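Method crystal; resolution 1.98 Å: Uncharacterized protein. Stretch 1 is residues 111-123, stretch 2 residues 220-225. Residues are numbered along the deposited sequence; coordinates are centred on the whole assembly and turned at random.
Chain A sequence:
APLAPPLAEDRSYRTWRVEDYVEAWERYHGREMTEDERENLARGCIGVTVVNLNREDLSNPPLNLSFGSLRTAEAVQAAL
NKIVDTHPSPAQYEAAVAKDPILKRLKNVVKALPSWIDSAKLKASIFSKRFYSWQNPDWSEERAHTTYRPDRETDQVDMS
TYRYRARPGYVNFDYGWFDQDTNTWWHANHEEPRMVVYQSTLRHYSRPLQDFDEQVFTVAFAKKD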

# COMPACT_ATOMS: atom_id res chain seq x y z
N LYS A 111 10.93 8.30 -9.50
CA LYS A 111 11.53 7.59 -8.38
C LYS A 111 10.81 6.26 -8.06
O LYS A 111 11.42 5.32 -7.53
N ALA A 112 9.51 6.19 -8.37
CA ALA A 112 8.69 5.04 -8.00
C ALA A 112 9.10 3.77 -8.74
O ALA A 112 8.92 2.68 -8.24
N LEU A 113 9.67 3.92 -9.94
CA LEU A 113 10.14 2.77 -10.69
C LEU A 113 11.41 2.15 -10.09
O LEU A 113 12.41 2.83 -9.88
N PRO A 114 11.38 0.83 -9.82
CA PRO A 114 12.64 0.17 -9.48
C PRO A 114 13.45 -0.19 -10.73
O PRO A 114 13.12 -1.15 -11.40
N SER A 115 14.50 0.58 -11.02
CA SER A 115 15.32 0.41 -12.22
C SER A 115 15.88 -1.00 -12.46
O SER A 115 16.03 -1.42 -13.60
N TRP A 116 16.18 -1.73 -11.39
CA TRP A 116 16.82 -3.04 -11.53
C TRP A 116 15.84 -4.18 -11.86
O TRP A 116 16.27 -5.29 -12.17
N ILE A 117 14.54 -3.93 -11.77
CA ILE A 117 13.55 -4.92 -12.20
C ILE A 117 13.06 -4.58 -13.60
O ILE A 117 12.59 -3.47 -13.85
N ASP A 118 13.16 -5.52 -14.53
CA ASP A 118 12.66 -5.27 -15.88
C ASP A 118 11.15 -4.95 -15.90
O ASP A 118 10.35 -5.61 -15.23
N SER A 119 10.77 -3.94 -16.66
CA SER A 119 9.42 -3.39 -16.54
C SER A 119 8.32 -4.39 -16.93
O SER A 119 7.18 -4.24 -16.52
N ALA A 120 8.68 -5.42 -17.68
CA ALA A 120 7.73 -6.48 -18.03
C ALA A 120 7.33 -7.32 -16.81
O ALA A 120 6.30 -8.01 -16.83
N LYS A 121 8.14 -7.27 -15.76
CA LYS A 121 7.86 -8.00 -14.53
C LYS A 121 7.15 -7.14 -13.46
O LYS A 121 7.04 -7.55 -12.32
N LEU A 122 6.70 -5.95 -13.82
CA LEU A 122 6.13 -5.06 -12.81
C LEU A 122 4.65 -4.85 -12.99
O LEU A 122 4.12 -4.93 -14.10
N LYS A 123 3.97 -4.59 -11.88
CA LYS A 123 2.59 -4.14 -11.92
C LYS A 123 2.38 -3.09 -10.83
O LYS A 123 2.93 -3.21 -9.73
N ALA A 220 2.21 1.60 -5.72
CA ALA A 220 3.61 1.17 -5.75
C ALA A 220 3.75 0.03 -6.73
O ALA A 220 2.78 -0.69 -7.02
N PHE A 221 4.96 -0.16 -7.25
CA PHE A 221 5.20 -1.26 -8.15
C PHE A 221 5.43 -2.54 -7.37
O PHE A 221 6.21 -2.58 -6.43
N ALA A 222 4.70 -3.56 -7.76
CA ALA A 222 4.92 -4.89 -7.24
C ALA A 222 5.60 -5.71 -8.33
O ALA A 222 5.46 -5.42 -9.51
N LYS A 223 6.35 -6.72 -7.93
CA LYS A 223 6.91 -7.63 -8.92
C LYS A 223 5.94 -8.81 -9.12
O LYS A 223 5.55 -9.46 -8.15
N LYS A 224 5.55 -9.06 -10.37
CA LYS A 224 4.70 -10.20 -10.71
C LYS A 224 5.31 -11.54 -10.28
O LYS A 224 6.51 -11.63 -10.04
N ASP A 225 4.47 -12.57 -10.20
CA ASP A 225 4.94 -13.94 -9.97
C ASP A 225 5.79 -14.41 -11.13
O ASP A 225 5.34 -14.35 -12.27
OXT ASP A 225 6.92 -14.88 -10.97

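The contact between residues 111-123 and 220-225 is an antiparallel strand pairing reinforced by a buried aromatic ring and by a lysine that runs alongside the partner backbone to reach one of its carbonyls. It illustrates a general principle: side chains extend an interface set up by backbone pairing.

The ladder itself is compact. Lys-123 and Ala-222 form a hydrogen-bonded pair, with Lys-123 N donating to Ala-222 O at 2.9 Å and Ala-222 N to Lys-123 O at 2.7 Å. Next to them Leu-122 and Lys-223 form the non-hydrogen-bonded pair, after which Lys-224 N donates to Lys-121 O at 2.9 Å.

As strand geometry requires, successive side chains leave on alternate faces. Lys-123 shares one face with Ala-222; its chi1 is p and the remaining angles are t, so the extended chain passes the small methyl group, with Lys-123 CE 4.1 Å from Ala-222 CB. On the other face lie Leu-122 (m, t) and Lys-223, whose four chi angles are all t. Leu-122 CD2 comes within 4.3 Å of Lys-223 CA, and the aliphatic part of Lys-223 also meets Ile-117 (m, t), which points toward the second stretch, at 4.5 Å between Ile-117 CG2 and Lys-223 CG.

Phe-221 has the largest area covered by the opposing stretch. Its side chain points toward stretch 1 with chi1 m, and three apolar neighbours gather round it: Leu-122 CB lies 4.0 Å from Phe-221 CD1, Pro-114 CD 4.0 Å from Phe-221 CB, and Leu-113 CD1 4.2 Å from Phe-221 CE2. Leu-113 (t, p) starts out sideways, but its end comes nearer. The carbonyl of Ala-112 approaches the ring edge, with Ala-112 O 3.5 Å from Phe-221 CD2. A water serves the same carbonyl, donating to Ala-112 O at 2.8 Å and accepting from Phe-221 N at 2.8 Å, so it links the two backbones where no direct hydrogen bond joins them.

At the far end, Lys-224 leaves its backbone sideways, with chi1 m and the other three angles t. This extended form carries its amine to the 3-10 segment, where Lys-224 NZ donates to Ala-120 O at 2.9 Å. On the way, Lys-224 CE passes 3.2 Å from Leu-122 O. A second water accepts from Lys-224 NZ at 3.2 Å and lies 2.5 Å from Ser-119 O and 2.8 Å from Leu-122 O, tying the lysine further to the backbone it runs beside.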

# COMPACT_ATOMS: atom_id res chain seq x y z
CB LYS A 111 11.53 8.51 -7.16
CG LYS A 111 12.39 8.04 -6.00
CD LYS A 111 11.84 8.48 -4.64
CE LYS A 111 12.04 9.96 -4.38
NZ LYS A 111 11.70 10.35 -2.97
CB ALA A 112 7.22 5.33 -8.24
CB LEU A 113 10.42 3.16 -12.14
CG LEU A 113 10.83 2.04 -13.09
CD1 LEU A 113 9.61 1.28 -13.59
CD2 LEU A 113 11.62 2.64 -14.26
CB PRO A 114 12.19 -1.09 -8.73
CG PRO A 114 10.82 -1.37 -9.28
CD PRO A 114 10.21 -0.04 -9.60
CB SER A 115 16.49 1.39 -12.20
OG SER A 115 16.01 2.71 -12.01
CB TRP A 116 17.59 -3.38 -10.27
CG TRP A 116 16.69 -3.60 -9.12
CD1 TRP A 116 16.16 -2.66 -8.29
CD2 TRP A 116 16.19 -4.86 -8.66
NE1 TRP A 116 15.36 -3.25 -7.34
CE2 TRP A 116 15.37 -4.61 -7.55
CE3 TRP A 116 16.37 -6.19 -9.08
CZ2 TRP A 116 14.72 -5.62 -6.85
CZ3 TRP A 116 15.73 -7.19 -8.39
CH2 TRP A 116 14.91 -6.91 -7.29
CB ILE A 117 12.37 -5.00 -11.21
CG1 ILE A 117 12.88 -5.37 -9.81
CG2 ILE A 117 11.34 -6.03 -11.68
CD1 ILE A 117 11.82 -5.21 -8.72
CB ASP A 118 12.96 -6.46 -16.78
CG ASP A 118 12.46 -6.26 -18.19
OD1 ASP A 118 12.99 -5.38 -18.90
OD2 ASP A 118 11.52 -6.97 -18.59
CB SER A 119 9.29 -2.11 -17.38
OG SER A 119 9.62 -2.38 -18.74
CB ALA A 120 8.30 -7.36 -19.11
CB LYS A 121 9.16 -8.55 -13.93
CG LYS A 121 9.95 -9.50 -14.82
CD LYS A 121 11.27 -9.87 -14.14
CE LYS A 121 12.06 -10.93 -14.92
NZ LYS A 121 13.37 -11.20 -14.24
CB LEU A 122 6.83 -3.69 -12.84
CG LEU A 122 8.30 -3.71 -12.43
CD1 LEU A 122 8.91 -2.36 -12.69
CD2 LEU A 122 8.49 -4.14 -10.96
CB LYS A 123 1.62 -5.30 -11.74
CG LYS A 123 1.87 -6.08 -10.47
CD LYS A 123 0.65 -6.84 -10.01
CE LYS A 123 1.02 -7.87 -8.94
NZ LYS A 123 -0.19 -8.52 -8.36
CB ALA A 220 4.08 0.75 -4.35
CB PHE A 221 6.38 -0.96 -9.08
CG PHE A 221 6.00 -0.06 -10.22
CD1 PHE A 221 5.11 -0.51 -11.18
CD2 PHE A 221 6.47 1.24 -10.29
CE1 PHE A 221 4.73 0.30 -12.22
CE2 PHE A 221 6.10 2.06 -11.34
CZ PHE A 221 5.22 1.59 -12.30
CB ALA A 222 3.61 -5.54 -6.80
CB LYS A 223 8.29 -8.11 -8.48
CG LYS A 223 8.94 -9.06 -9.46
CD LYS A 223 10.26 -9.59 -8.94
CE LYS A 223 10.69 -10.83 -9.70
NZ LYS A 223 12.04 -11.27 -9.26
CB LYS A 224 4.44 -10.25 -12.21
CG LYS A 224 3.62 -9.12 -12.77
CD LYS A 224 3.68 -9.17 -14.29
CE LYS A 224 3.19 -7.89 -14.93
NZ LYS A 224 3.39 -7.89 -16.40
CB ASP A 225 3.77 -14.90 -9.79
CG ASP A 225 2.90 -14.54 -8.62
OD1 ASP A 225 3.44 -14.00 -7.63
OD2 ASP A 225 1.67 -14.80 -8.68
O HOH W 1 6.99 1.57 -6.53
O HOH W 2 4.78 -5.01 -16.80